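Long-range contacts in possible metal-dependent hydrolase (Veillonella parvula, PDB 3RPC), which is probably a metal-dependent hydrolase of the metallo-beta-lactamase superfamily, with two zinc ions bound in its presumed active site: residues G122-K127 and I154-D159; T162-G167 and F182-I187. One frame throughout, in Å; residues are numbered along the deposited sequence.

Both contacts lie in the same mixed beta sheet, one of two in this metallo-beta-lactamase fold, with their centres about 10 Å apart. They come in series along the chain. Contact 1 pairs strand 123-128 with strand 152-156 antiparallel; contact 2 then pairs strand 163-165 with strand 186-190 in parallel, the connection running through helix 173-182. Strands 152-156 and 163-165 are neighbours, so four successive strands run side by side, and Phe-155 N probably bonds to Val-163 O (2.8 Å). Phe-182, at the end of the helix, packs on Arg-126 and Glu-156 of contact 1. Strand 163-165 leads on to Asp-168, a ligand of both zinc ions.

Contact 1. Residues G122-K127 and I154-D159; sequences GITLRK and IFEAAD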
ATOM      1  N   GLY A 122      -8.843  -0.717  24.755  1.00 21.18           N
ATOM      2  CA  GLY A 122      -8.394  -2.097  24.762  1.00 21.50           C
ATOM      3  C   GLY A 122      -8.444  -2.754  23.396  1.00 26.75           C
ATOM      4  O   GLY A 122      -8.058  -3.910  23.247  1.00 26.29           O
ATOM      5  N   ILE A 123      -8.920  -2.017  22.399  1.00 21.77           N
ATOM      6  CA  ILE A 123      -9.024  -2.542  21.044  1.00 19.30           C
ATOM      7  C   ILE A 123      -7.925  -1.953  20.184  1.00 20.24           C
ATOM      8  O   ILE A 123      -7.722  -0.735  20.176  1.00 22.04           O
ATOM      9  CB  ILE A 123     -10.378  -2.184  20.416  1.00 18.23           C
ATOM     10  CG1 ILE A 123     -11.510  -2.750  21.273  1.00 23.51           C
ATOM     11  CG2 ILE A 123     -10.460  -2.701  18.967  1.00 20.42           C
ATOM     12  CD1 ILE A 123     -12.793  -1.997  21.137  1.00 26.04           C
ATOM     13  N   THR A 124      -7.213  -2.812  19.461  1.00 20.18           N
ATOM     14  CA  THR A 124      -6.165  -2.346  18.566  1.00 17.45           C
ATOM     15  C   THR A 124      -6.719  -2.225  17.151  1.00 18.81           C
ATOM     16  O   THR A 124      -7.317  -3.166  16.629  1.00 20.39           O
ATOM     17  CB  THR A 124      -4.950  -3.301  18.577  1.00 19.78           C
ATOM     18  OG1 THR A 124      -4.429  -3.379  19.913  1.00 23.32           O
ATOM     19  CG2 THR A 124      -3.866  -2.787  17.652  1.00 23.14           C
ATOM     20  N   LEU A 125      -6.534  -1.058  16.548  1.00 16.93           N
ATOM     21  CA  LEU A 125      -6.964  -0.811  15.178  1.00 15.66           C
ATOM     22  C   LEU A 125      -5.723  -0.705  14.315  1.00 16.64           C
ATOM     23  O   LEU A 125      -4.872   0.146  14.556  1.00 19.67           O
ATOM     24  CB  LEU A 125      -7.762   0.494  15.065  1.00 17.88           C
ATOM     25  CG  LEU A 125      -9.137   0.586  15.734  1.00 17.46           C
ATOM     26  CD1 LEU A 125      -9.008   0.855  17.225  1.00 17.24           C
ATOM     27  CD2 LEU A 125      -9.991   1.685  15.100  1.00 21.32           C
ATOM     28  N   ARG A 126      -5.626  -1.564  13.304  1.00 17.07           N
ATOM     29  CA  ARG A 126      -4.448  -1.570  12.448  1.00 17.17           C
ATOM     30  C   ARG A 126      -4.853  -1.212  11.031  1.00 16.51           C
ATOM     31  O   ARG A 126      -5.779  -1.803  10.472  1.00 18.81           O
ATOM     32  CB  ARG A 126      -3.797  -2.952  12.425  1.00 18.79           C
ATOM     33  CG  ARG A 126      -3.514  -3.572  13.765  1.00 20.46           C
ATOM     34  CD  ARG A 126      -2.707  -4.864  13.566  1.00 25.64           C
ATOM     35  NE  ARG A 126      -2.408  -5.538  14.825  1.00 24.74           N
ATOM     36  CZ  ARG A 126      -1.404  -5.207  15.630  1.00 36.22           C
ATOM     37  NH1 ARG A 126      -0.592  -4.207  15.309  1.00 30.91           N
ATOM     38  NH2 ARG A 126      -1.213  -5.874  16.763  1.00 42.10           N
ATOM     39  N   LYS A 127      -4.158  -0.254  10.441  1.00 15.43           N
ATOM     40  CA  LYS A 127      -4.458   0.135   9.074  1.00 15.80           C
ATOM     41  C   LYS A 127      -3.972  -0.903   8.084  1.00 16.65           C
ATOM     42  O   LYS A 127      -2.834  -1.383   8.175  1.00 17.79           O
ATOM     43  CB  LYS A 127      -3.856   1.500   8.742  1.00 16.11           C
ATOM     44  CG  LYS A 127      -4.106   1.917   7.294  1.00 17.65           C
ATOM     45  CD  LYS A 127      -3.833   3.389   7.052  1.00 19.73           C
ATOM     46  CE  LYS A 127      -2.356   3.705   7.105  1.00 22.38           C
ATOM     47  NZ  LYS A 127      -2.115   5.171   7.016  1.00 25.11           N
ATOM     48  N   ILE A 154      -7.930  -3.637  10.589  1.00 14.19           N
ATOM     49  CA  ILE A 154      -7.960  -4.845  11.403  1.00 14.54           C
ATOM     50  C   ILE A 154      -8.278  -4.437  12.846  1.00 16.58           C
ATOM     51  O   ILE A 154      -7.632  -3.543  13.395  1.00 17.46           O
ATOM     52  CB  ILE A 154      -6.594  -5.576  11.339  1.00 15.85           C
ATOM     53  CG1 ILE A 154      -6.467  -6.356  10.021  1.00 20.09           C
ATOM     54  CG2 ILE A 154      -6.413  -6.502  12.534  1.00 19.51           C
ATOM     55  CD1 ILE A 154      -7.278  -7.642   9.985  1.00 20.91           C
ATOM     56  N   PHE A 155      -9.311  -5.039  13.431  1.00 17.11           N
ATOM     57  CA  PHE A 155      -9.646  -4.797  14.840  1.00 16.18           C
ATOM     58  C   PHE A 155      -9.267  -6.037  15.656  1.00 20.27           C
ATOM     59  O   PHE A 155      -9.722  -7.143  15.357  1.00 18.67           O
ATOM     60  CB  PHE A 155     -11.150  -4.538  15.042  1.00 14.72           C
ATOM     61  CG  PHE A 155     -11.700  -3.366  14.270  1.00 14.75           C
ATOM     62  CD1 PHE A 155     -11.968  -2.161  14.911  1.00 18.76           C
ATOM     63  CD2 PHE A 155     -11.991  -3.476  12.922  1.00 15.65           C
ATOM     64  CE1 PHE A 155     -12.505  -1.090  14.213  1.00 16.65           C
ATOM     65  CE2 PHE A 155     -12.529  -2.404  12.215  1.00 16.09           C
ATOM     66  CZ  PHE A 155     -12.779  -1.207  12.859  1.00 16.91           C
ATOM     67  N   GLU A 156      -8.433  -5.854  16.675  1.00 17.55           N
ATOM     68  CA  GLU A 156      -8.034  -6.941  17.563  1.00 18.22           C
ATOM     69  C   GLU A 156      -8.359  -6.582  19.004  1.00 20.13           C
ATOM     70  O   GLU A 156      -8.247  -5.423  19.395  1.00 22.60           O
ATOM     71  CB  GLU A 156      -6.536  -7.201  17.453  1.00 19.94           C
ATOM     72  CG  GLU A 156      -6.101  -7.702  16.099  1.00 21.30           C
ATOM     73  CD  GLU A 156      -4.594  -7.818  15.984  1.00 27.87           C
ATOM     74  OE1 GLU A 156      -3.882  -7.112  16.730  1.00 34.05           O
ATOM     75  OE2 GLU A 156      -4.120  -8.617  15.157  1.00 31.96           O
ATOM     76  N   ALA A 157      -8.755  -7.575  19.792  1.00 19.39           N
ATOM     77  CA  ALA A 157      -8.978  -7.370  21.225  1.00 19.13           C
ATOM     78  C   ALA A 157      -8.936  -8.716  21.935  1.00 22.95           C
ATOM     79  O   ALA A 157      -9.208  -9.751  21.325  1.00 22.17           O
ATOM     80  CB  ALA A 157     -10.313  -6.667  21.472  1.00 19.37           C
ATOM     81  N   ALA A 158      -8.599  -8.703  23.221  1.00 23.61           N
ATOM     82  CA  ALA A 158      -8.435  -9.941  23.977  1.00 24.22           C
ATOM     83  C   ALA A 158      -9.692 -10.799  23.973  1.00 24.10           C
ATOM     84  O   ALA A 158     -10.774 -10.329  24.329  1.00 25.08           O
ATOM     85  CB  ALA A 158      -8.019  -9.630  25.410  1.00 23.95           C
ATOM     86  N   ASP A 159      -9.544 -12.056  23.551  1.00 24.34           N
ATOM     87  CA  ASP A 159     -10.633 -13.031  23.596  1.00 29.59           C
ATOM     88  C   ASP A 159     -11.777 -12.685  22.658  1.00 30.13           C
ATOM     89  O   ASP A 159     -12.888 -13.197  22.809  1.00 31.68           O
ATOM     90  CB  ASP A 159     -11.158 -13.171  25.024  1.00 32.79           C
ATOM     91  CG  ASP A 159     -10.060 -13.493  26.011  1.00 43.98           C
ATOM     92  OD1 ASP A 159      -9.250 -14.401  25.724  1.00 51.00           O
ATOM     93  OD2 ASP A 159      -9.996 -12.827  27.063  1.00 44.45           O
TER
HETATM   94  O   HOH W   1      -8.029  -6.256  24.635  1.00 28.73           O
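Arg-126 reaches over the sheet to Glu-156 on the adjacent strand, a diagonal salt bridge on an antiparallel beta ladder of the metallo-beta-lactamase fold. Thr-124 and Glu-156 form a hydrogen-bonded pair, as do Arg-126 and Ile-154, while Leu-125 and Phe-155 make the non-hydrogen-bonded pair between them. Four backbone bonds hold the register, among them Thr-124 N to Glu-156 O at 2.8 Å. On the face of Leu-125 and Phe-155 the contact is apolar: Leu-125 CD2 approaches Phe-155 CE1 obliquely at 3.8 Å, and Ile-123 CG2 sits at the ring edge beside CD1. Strands 14-19 and 22-26 of the other sheet pack against this side. On the opposite face, the methyl CG2 of Thr-124 lies over the centre of the Arg-126 guanidinium, 4.0 Å above its plane. At the strand ends, a water bridges Gly-122 O and Ala-158 N. The arginine chain is extended from CG to NE (chi3 -179°), and its guanidinium stands 83° from the carboxylate plane. It grips side-on: NE and NH2 both donate to Glu-156 OE1, each at 2.9 Å, NE coming from above the carboxylate plane and NH2 from the syn side.

Contact 2. Residues T162-G167 and F182-I187; sequences TVYLVG and FDPNVI
Tyr-164 lies alongside Pro-184, the two side chains pointing the same way, with the tyrosine CB 3.5 Å from the proline CB and CD2 reaching on to Pro-184 CG. CG is anti to the backbone N (chi1 -178°), and the side chain packs against Ala-178 and Leu-179 of helix 173-182. The methyl CG2 of Val-166 sits over the centre of one face of the ring, 3.7 Å above its plane. That same methyl meets Ile-187 CG2 across the contact, also at 3.7 Å, joining the tyrosine face to the next strand. On the other side of the sheet Val-163 and Val-186 stand side by side, CG2 of the first against CB of the second.

The strands pair in parallel. Tyr-164 N donates to Val-186 O in a nearly straight bond (2.8 Å, 171° at the hydrogen). Two residues earlier, Thr-162 O accepts two amides: Val-186 N approaches nearly along the C=O axis, whereas Asn-185 N is tilted from the carbonyl plane. The asparagine also returns a bond through its side chain. CG is anti to the carbonyl carbon (chi1 -49°), and OD1 receives Thr-162 N at 2.9 Å, in the amide plane on a lone pair. Thr-162 is therefore held through both its N and its O by one residue. Its OG1 donates to a water that in turn donates to Phe-182 O at the helix end, while CG2 lies 3.8 Å from that same Phe-182 O.

Strand 163-165, helix 173-182 and strand 186-190 together form a beta-alpha-beta crossover, here in the parallel part of a mixed sheet of the metallo-beta-lactamase alpha-beta-beta-alpha sandwich.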
ATOM      1  N   THR A 162     -10.793 -11.492  15.696  1.00 17.73           N
ATOM      2  CA  THR A 162     -10.140 -10.448  14.936  1.00 17.00           C
ATOM      3  C   THR A 162     -11.010 -10.152  13.725  1.00 17.36           C
ATOM      4  O   THR A 162     -11.411 -11.064  13.008  1.00 17.15           O
ATOM      5  CB  THR A 162      -8.749 -10.890  14.499  1.00 18.76           C
ATOM      6  OG1 THR A 162      -7.920 -11.009  15.659  1.00 20.14           O
ATOM      7  CG2 THR A 162      -8.141  -9.878  13.532  1.00 18.40           C
ATOM      8  N   VAL A 163     -11.317  -8.876  13.529  1.00 16.34           N
ATOM      9  CA  VAL A 163     -12.207  -8.442  12.462  1.00 15.09           C
ATOM     10  C   VAL A 163     -11.430  -7.666  11.406  1.00 15.38           C
ATOM     11  O   VAL A 163     -10.725  -6.709  11.724  1.00 16.90           O
ATOM     12  CB  VAL A 163     -13.329  -7.544  13.020  1.00 16.18           C
ATOM     13  CG1 VAL A 163     -14.247  -7.078  11.906  1.00 18.09           C
ATOM     14  CG2 VAL A 163     -14.111  -8.285  14.101  1.00 15.45           C
ATOM     15  N   TYR A 164     -11.572  -8.077  10.143  1.00 14.57           N
ATOM     16  CA  TYR A 164     -10.911  -7.399   9.029  1.00 13.97           C
ATOM     17  C   TYR A 164     -11.963  -6.662   8.218  1.00 17.22           C
ATOM     18  O   TYR A 164     -12.750  -7.284   7.503  1.00 16.48           O
ATOM     19  CB  TYR A 164     -10.179  -8.424   8.145  1.00 14.21           C
ATOM     20  CG  TYR A 164      -9.397  -7.868   6.968  1.00 14.13           C
ATOM     21  CD1 TYR A 164      -9.065  -6.514   6.870  1.00 15.53           C
ATOM     22  CD2 TYR A 164      -8.990  -8.714   5.941  1.00 14.96           C
ATOM     23  CE1 TYR A 164      -8.331  -6.029   5.775  1.00 13.69           C
ATOM     24  CE2 TYR A 164      -8.282  -8.242   4.864  1.00 14.50           C
ATOM     25  CZ  TYR A 164      -7.958  -6.909   4.772  1.00 13.45           C
ATOM     26  OH  TYR A 164      -7.238  -6.478   3.668  1.00 14.64           O
ATOM     27  N   LEU A 165     -11.996  -5.339   8.357  1.00 14.30           N
ATOM     28  CA  LEU A 165     -12.810  -4.479   7.511  1.00 12.77           C
ATOM     29  C   LEU A 165     -11.965  -4.198   6.276  1.00 13.80           C
ATOM     30  O   LEU A 165     -11.032  -3.406   6.307  1.00 15.76           O
ATOM     31  CB  LEU A 165     -13.129  -3.186   8.262  1.00 14.35           C
ATOM     32  CG  LEU A 165     -13.944  -2.122   7.542  1.00 15.83           C
ATOM     33  CD1 LEU A 165     -15.410  -2.520   7.467  1.00 20.39           C
ATOM     34  CD2 LEU A 165     -13.799  -0.796   8.297  1.00 17.20           C
ATOM     35  N   VAL A 166     -12.267  -4.881   5.179  1.00 13.28           N
ATOM     36  CA  VAL A 166     -11.345  -4.874   4.044  1.00 13.98           C
ATOM     37  C   VAL A 166     -11.276  -3.511   3.344  1.00 14.54           C
ATOM     38  O   VAL A 166     -10.199  -3.069   2.908  1.00 14.12           O
ATOM     39  CB  VAL A 166     -11.721  -5.960   3.032  1.00 12.52           C
ATOM     40  CG1 VAL A 166     -10.734  -5.959   1.851  1.00 14.20           C
ATOM     41  CG2 VAL A 166     -11.722  -7.321   3.719  1.00 14.64           C
ATOM     42  N   GLY A 167     -12.429  -2.854   3.234  1.00 14.22           N
ATOM     43  CA  GLY A 167     -12.504  -1.529   2.640  1.00 14.02           C
ATOM     44  C   GLY A 167     -12.687  -1.513   1.131  1.00 12.99           C
ATOM     45  O   GLY A 167     -12.841  -2.556   0.490  1.00 14.73           O
ATOM     46  N   PHE A 182      -2.538 -11.276  10.150  1.00 19.75           N
ATOM     47  CA  PHE A 182      -3.461 -11.082  11.269  1.00 17.48           C
ATOM     48  C   PHE A 182      -4.538 -12.158  11.397  1.00 19.99           C
ATOM     49  O   PHE A 182      -5.289 -12.176  12.378  1.00 20.14           O
ATOM     50  CB  PHE A 182      -4.077  -9.678  11.195  1.00 18.05           C
ATOM     51  CG  PHE A 182      -3.051  -8.594  11.086  1.00 19.08           C
ATOM     52  CD1 PHE A 182      -2.153  -8.379  12.115  1.00 22.18           C
ATOM     53  CD2 PHE A 182      -2.961  -7.807   9.944  1.00 17.61           C
ATOM     54  CE1 PHE A 182      -1.183  -7.397  12.013  1.00 23.98           C
ATOM     55  CE2 PHE A 182      -2.002  -6.822   9.839  1.00 23.78           C
ATOM     56  CZ  PHE A 182      -1.110  -6.617  10.874  1.00 25.45           C
ATOM     57  N   ASP A 183      -4.601 -13.052  10.413  1.00 18.99           N
ATOM     58  CA  ASP A 183      -5.523 -14.188  10.430  1.00 19.47           C
ATOM     59  C   ASP A 183      -6.891 -13.824  10.995  1.00 18.08           C
ATOM     60  O   ASP A 183      -7.308 -14.366  12.025  1.00 21.29           O
ATOM     61  CB  ASP A 183      -4.936 -15.350  11.237  1.00 21.45           C
ATOM     62  CG  ASP A 183      -5.734 -16.632  11.080  1.00 25.61           C
ATOM     63  OD1 ASP A 183      -6.288 -16.862   9.983  1.00 26.36           O
ATOM     64  OD2 ASP A 183      -5.807 -17.412  12.052  1.00 34.27           O
ATOM     65  N   PRO A 184      -7.597 -12.910  10.319  1.00 16.28           N
ATOM     66  CA  PRO A 184      -8.913 -12.491  10.813  1.00 18.89           C
ATOM     67  C   PRO A 184      -9.938 -13.621  10.868  1.00 17.17           C
ATOM     68  O   PRO A 184      -9.971 -14.495   9.987  1.00 18.23           O
ATOM     69  CB  PRO A 184      -9.348 -11.415   9.810  1.00 16.05           C
ATOM     70  CG  PRO A 184      -8.545 -11.701   8.564  1.00 17.49           C
ATOM     71  CD  PRO A 184      -7.231 -12.249   9.053  1.00 17.34           C
ATOM     72  N   ASN A 185     -10.767 -13.579  11.907  1.00 16.90           N
ATOM     73  CA  ASN A 185     -11.836 -14.547  12.114  1.00 17.97           C
ATOM     74  C   ASN A 185     -13.152 -14.083  11.503  1.00 18.27           C
ATOM     75  O   ASN A 185     -14.044 -14.894  11.255  1.00 18.87           O
ATOM     76  CB  ASN A 185     -12.019 -14.795  13.614  1.00 17.89           C
ATOM     77  CG  ASN A 185     -10.707 -15.085  14.311  1.00 21.89           C
ATOM     78  OD1 ASN A 185     -10.222 -14.276  15.094  1.00 21.90           O
ATOM     79  ND2 ASN A 185     -10.113 -16.235  14.012  1.00 23.89           N
ATOM     80  N   VAL A 186     -13.264 -12.773  11.280  1.00 16.90           N
ATOM     81  CA  VAL A 186     -14.439 -12.164  10.653  1.00 15.12           C
ATOM     82  C   VAL A 186     -13.939 -11.222   9.574  1.00 15.51           C
ATOM     83  O   VAL A 186     -13.033 -10.424   9.829  1.00 16.53           O
ATOM     84  CB  VAL A 186     -15.276 -11.366  11.677  1.00 17.14           C
ATOM     85  CG1 VAL A 186     -16.478 -10.684  10.999  1.00 16.88           C
ATOM     86  CG2 VAL A 186     -15.738 -12.279  12.801  1.00 19.28           C
ATOM     87  N   ILE A 187     -14.499 -11.321   8.372  1.00 14.76           N
ATOM     88  CA  ILE A 187     -14.014 -10.528   7.249  1.00 14.38           C
ATOM     89  C   ILE A 187     -15.176  -9.810   6.584  1.00 15.88           C
ATOM     90  O   ILE A 187     -16.058 -10.452   6.011  1.00 18.29           O
ATOM     91  CB  ILE A 187     -13.277 -11.429   6.231  1.00 15.25           C
ATOM     92  CG1 ILE A 187     -12.143 -12.182   6.944  1.00 15.25           C
ATOM     93  CG2 ILE A 187     -12.758 -10.609   5.044  1.00 16.01           C
ATOM     94  CD1 ILE A 187     -11.450 -13.235   6.064  1.00 17.03           C
TER
HETATM   95  O   HOH W   2      -5.186 -11.296  14.990  1.00 27.48           O